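PDB 6GZW: Dye type peroxidase A from Streptomyces lividans 1326, which is a haem peroxidase of the dye-decolourising family that probably uses hydrogen peroxide to oxidise dyes and other organic substrates. Local coordinates for residues G30-F35 and W127-A132; G8-M13 and P79-V84. One frame throughout, in Å; residues are numbered along the deposited sequence.

Overall arrangement
From the N terminus the chain passes through 8-13, at the end of a short helix, and then enters the strand that carries 30-35. After helix 43-61 it returns at 79-84, closing contact 2 where the turn leads into strand 83-89; only later does 127-132 come back to 30-35 and close contact 1. The two closures therefore cross rather than nest. Contact 1 pairs two neighbouring strands of the large antiparallel sheet, and contact 2 fastens the N-terminal segment to the entrance of the next strand over. Their centres lie about 15 Å apart, but they touch where Thr83 N probably donates a hydrogen bond to Gly131 O, 2.8 Å away, since strands 83-89 and 126-132 are sheet neighbours.

Contact 1. Residues G30-F35 and W127-A132; sequences GHLVAF and WVQIGA
Trp127 sets its CG anti to the backbone N (chi1 178°), whereas Leu32 keeps CG beside its own N (chi1 -52°), and these torsions bring the indole and the leucine together on one face of an antiparallel strand pair. The pair belongs to the N-terminal half of the dimeric alpha+beta barrel fold, a ferredoxin-like arrangement. Four backbone bonds join the strands, at the hydrogen-bonded pairs His31-Ile130 and Val33-Val128; the straightest runs from Val128 N to Val33 O (2.8 Å). Leu32 lies alongside Gln129, its CD2 3.7 Å from Gln129 CG, and its CB stands 4.1 Å from Trp127 NE1, a buried N-H without a polar partner. The indole leans forward along its own strand, so that Gln129 N sits 4.3 Å above the ring plane, over its centre. This broad ring also reaches Val221, Val223 and Trp325 on other strands of the same sheet and stacks on Phe358; an alanine here removes that stack and would probably leave Leu32 less well supported. Beta-branched Val33, Val128 and Ile130 suit extended backbone and turn to the other face, the last meeting helix 135-149. There Val33 CG1 packs 3.8 Å from Val128 CB, while Val128 CG2 lies 3.9 Å from Phe35 CE1.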
# COMPACT_ATOMS: atom_id res chain seq x y z
N GLY A 30 1.62 6.61 -1.74
CA GLY A 30 0.83 7.85 -1.74
C GLY A 30 -0.39 7.77 -0.82
O GLY A 30 -1.02 6.73 -0.66
N HIS A 31 -0.70 8.90 -0.19
CA HIS A 31 -1.97 9.10 0.47
C HIS A 31 -2.51 10.46 0.01
O HIS A 31 -1.81 11.47 0.19
CB HIS A 31 -1.83 9.10 1.99
CG HIS A 31 -1.20 7.87 2.57
ND1 HIS A 31 -1.82 6.64 2.61
CD2 HIS A 31 0.01 7.70 3.17
CE1 HIS A 31 -1.03 5.77 3.22
NE2 HIS A 31 0.08 6.39 3.59
N LEU A 32 -3.70 10.48 -0.55
CA LEU A 32 -4.39 11.72 -0.89
C LEU A 32 -5.51 11.90 0.13
O LEU A 32 -6.19 10.93 0.44
CB LEU A 32 -5.01 11.68 -2.27
CG LEU A 32 -4.11 11.28 -3.45
CD1 LEU A 32 -4.83 11.42 -4.79
CD2 LEU A 32 -2.81 12.06 -3.46
N VAL A 33 -5.70 13.11 0.66
CA VAL A 33 -6.74 13.32 1.65
C VAL A 33 -7.37 14.70 1.41
O VAL A 33 -6.66 15.62 1.01
CB VAL A 33 -6.18 13.13 3.07
CG1 VAL A 33 -4.95 13.97 3.31
CG2 VAL A 33 -7.24 13.34 4.14
N ALA A 34 -8.69 14.78 1.53
CA ALA A 34 -9.41 16.03 1.51
C ALA A 34 -10.02 16.28 2.88
O ALA A 34 -10.48 15.35 3.53
CB ALA A 34 -10.48 16.01 0.42
N PHE A 35 -10.02 17.55 3.30
CA PHE A 35 -10.61 17.98 4.55
C PHE A 35 -11.69 19.03 4.28
O PHE A 35 -11.53 19.83 3.34
CB PHE A 35 -9.55 18.63 5.46
CG PHE A 35 -8.48 17.69 5.92
CD1 PHE A 35 -7.34 17.49 5.15
CD2 PHE A 35 -8.55 17.06 7.16
CE1 PHE A 35 -6.31 16.66 5.56
CE2 PHE A 35 -7.50 16.21 7.58
CZ PHE A 35 -6.39 16.01 6.76
N TRP A 127 -7.05 20.08 0.24
CA TRP A 127 -6.46 18.82 -0.23
C TRP A 127 -5.02 18.73 0.22
O TRP A 127 -4.30 19.71 0.20
CB TRP A 127 -6.54 18.80 -1.75
CG TRP A 127 -5.95 17.62 -2.46
CD1 TRP A 127 -6.47 16.34 -2.57
CD2 TRP A 127 -4.73 17.63 -3.21
NE1 TRP A 127 -5.65 15.59 -3.36
CE2 TRP A 127 -4.58 16.34 -3.77
CE3 TRP A 127 -3.77 18.61 -3.50
CZ2 TRP A 127 -3.48 16.00 -4.60
CZ3 TRP A 127 -2.66 18.27 -4.30
CH2 TRP A 127 -2.54 16.99 -4.86
N VAL A 128 -4.60 17.53 0.66
CA VAL A 128 -3.19 17.28 0.93
C VAL A 128 -2.76 16.03 0.20
O VAL A 128 -3.48 15.01 0.22
CB VAL A 128 -2.92 17.08 2.44
CG1 VAL A 128 -1.42 17.01 2.69
CG2 VAL A 128 -3.56 18.21 3.24
N GLN A 129 -1.59 16.11 -0.45
CA GLN A 129 -0.96 14.96 -1.09
C GLN A 129 0.29 14.59 -0.33
O GLN A 129 1.21 15.40 -0.16
CB GLN A 129 -0.60 15.29 -2.54
CG GLN A 129 0.19 14.21 -3.29
CD GLN A 129 0.63 14.69 -4.65
OE1 GLN A 129 1.48 15.60 -4.76
NE2 GLN A 129 0.06 14.11 -5.69
N ILE A 130 0.35 13.33 0.12
CA ILE A 130 1.51 12.82 0.81
C ILE A 130 2.09 11.68 -0.02
O ILE A 130 1.35 10.79 -0.44
CB ILE A 130 1.11 12.32 2.20
CG1 ILE A 130 0.69 13.54 3.01
CG2 ILE A 130 2.28 11.57 2.87
CD1 ILE A 130 -0.08 13.20 4.23
N GLY A 131 3.40 11.70 -0.23
CA GLY A 131 4.12 10.61 -0.86
C GLY A 131 5.50 10.38 -0.32
O GLY A 131 6.14 11.31 0.18
N ALA A 132 5.94 9.12 -0.34
CA ALA A 132 7.27 8.73 0.06
C ALA A 132 7.57 7.35 -0.46
O ALA A 132 6.66 6.63 -0.90
CB ALA A 132 7.39 8.75 1.60

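Contact 2. Residues G8-M13 and P79-V84; sequences GSEQAM and PSSLTV
Two peptide carbonyls, those of Gly8 and Glu10, are the flat groups that grip the turn at 79-82, and each receives its donor from above its plane. Ser80 N bonds to Gly8 O at 2.8 Å, 36° out of the carbonyl plane; Ser81 N bonds to Glu10 O at 2.9 Å, 40° out. Consecutive N-H groups thus hold carbonyls two residues apart at the end of helix 6-9. Pro79 N, also near Gly8 O, has no hydrogen to give. The proline ring packs on Gln11, CG resting 4.0 Å from Gln11 CB, the two side chains crossing obliquely. Ser80 OG, itself bonded to Gly78 O, lies against Gly8 CA at 3.5 Å. At the other flank Ser81 OG lies close to Glu10 CG (3.1 Å), while the glutamate's carboxylate end leads away. Further along, Ala12 points its small CB toward Thr83 CG2, 3.6 Å away, and a water bridges the backbones by accepting from Ala12 N and donating to Leu82 O. Ser80 and Ser81 both have positive phi, and Leu82 N returns to Pro79 O at 3.0 Å, the signature of a tight beta turn of the type I' or III' kind, placed here just before strand 83-89.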
# COMPACT_ATOMS: atom_id res chain seq x y z
N GLY A 8 15.97 5.33 1.64
CA GLY A 8 15.70 6.11 2.85
C GLY A 8 16.38 7.46 2.94
O GLY A 8 15.79 8.40 3.50
N SER A 9 17.62 7.57 2.43
CA SER A 9 18.41 8.81 2.65
C SER A 9 18.04 10.01 1.78
O SER A 9 18.26 11.16 2.16
CB SER A 9 19.93 8.52 2.56
OG SER A 9 20.31 8.16 1.26
N GLU A 10 17.49 9.76 0.61
CA GLU A 10 17.10 10.82 -0.30
C GLU A 10 16.05 11.73 0.33
O GLU A 10 15.11 11.25 0.97
CB GLU A 10 16.56 10.20 -1.58
CG GLU A 10 16.09 11.20 -2.63
CD GLU A 10 17.24 11.86 -3.35
OE1 GLU A 10 18.40 11.35 -3.25
OE2 GLU A 10 16.95 12.89 -4.02
N GLN A 11 16.21 13.04 0.11
CA GLN A 11 15.42 14.05 0.78
C GLN A 11 14.93 15.06 -0.23
O GLN A 11 15.73 15.60 -1.01
CB GLN A 11 16.31 14.76 1.80
CG GLN A 11 15.58 15.89 2.51
CD GLN A 11 16.36 16.50 3.66
OE1 GLN A 11 17.33 15.93 4.14
NE2 GLN A 11 15.93 17.65 4.12
N ALA A 12 13.63 15.33 -0.22
CA ALA A 12 13.06 16.39 -1.04
C ALA A 12 13.03 17.72 -0.27
O ALA A 12 12.90 17.75 0.95
CB ALA A 12 11.65 16.03 -1.51
N MET A 13 13.12 18.81 -1.02
CA MET A 13 13.07 20.13 -0.42
C MET A 13 11.64 20.58 -0.19
O MET A 13 10.79 20.47 -1.08
CB MET A 13 13.79 21.15 -1.30
CG MET A 13 15.30 20.99 -1.31
SD MET A 13 16.11 22.34 -2.23
CE MET A 13 15.82 23.76 -1.18
N PRO A 79 14.44 10.44 5.44
CA PRO A 79 13.29 11.16 4.88
C PRO A 79 12.54 10.35 3.78
O PRO A 79 11.36 10.61 3.53
CB PRO A 79 13.92 12.41 4.29
CG PRO A 79 15.26 12.56 4.95
CD PRO A 79 15.67 11.26 5.50
N SER A 80 13.25 9.43 3.12
CA SER A 80 12.64 8.51 2.13
C SER A 80 11.84 9.26 1.04
O SER A 80 10.73 8.84 0.63
CB SER A 80 11.74 7.47 2.81
OG SER A 80 12.42 6.78 3.83
N SER A 81 12.38 10.40 0.60
CA SER A 81 11.76 11.26 -0.42
C SER A 81 10.36 11.73 -0.09
O SER A 81 9.56 11.99 -0.98
CB SER A 81 11.81 10.59 -1.81
OG SER A 81 13.15 10.38 -2.18
N LEU A 82 10.07 11.91 1.21
CA LEU A 82 8.74 12.36 1.63
C LEU A 82 8.46 13.73 1.03
O LEU A 82 9.33 14.60 1.10
CB LEU A 82 8.62 12.46 3.16
CG LEU A 82 7.27 13.04 3.64
CD1 LEU A 82 6.07 12.13 3.40
CD2 LEU A 82 7.36 13.39 5.12
N THR A 83 7.26 13.90 0.47
CA THR A 83 6.73 15.21 0.13
C THR A 83 5.32 15.36 0.63
O THR A 83 4.56 14.39 0.72
CB THR A 83 6.75 15.56 -1.39
OG1 THR A 83 5.89 14.66 -2.12
CG2 THR A 83 8.15 15.43 -1.94
N VAL A 84 4.98 16.59 0.99
CA VAL A 84 3.65 17.00 1.39
C VAL A 84 3.29 18.26 0.59
O VAL A 84 4.08 19.21 0.57
CB VAL A 84 3.56 17.31 2.90
CG1 VAL A 84 2.10 17.48 3.32
CG2 VAL A 84 4.21 16.20 3.70
O HOH W 1 12.00 14.33 1.89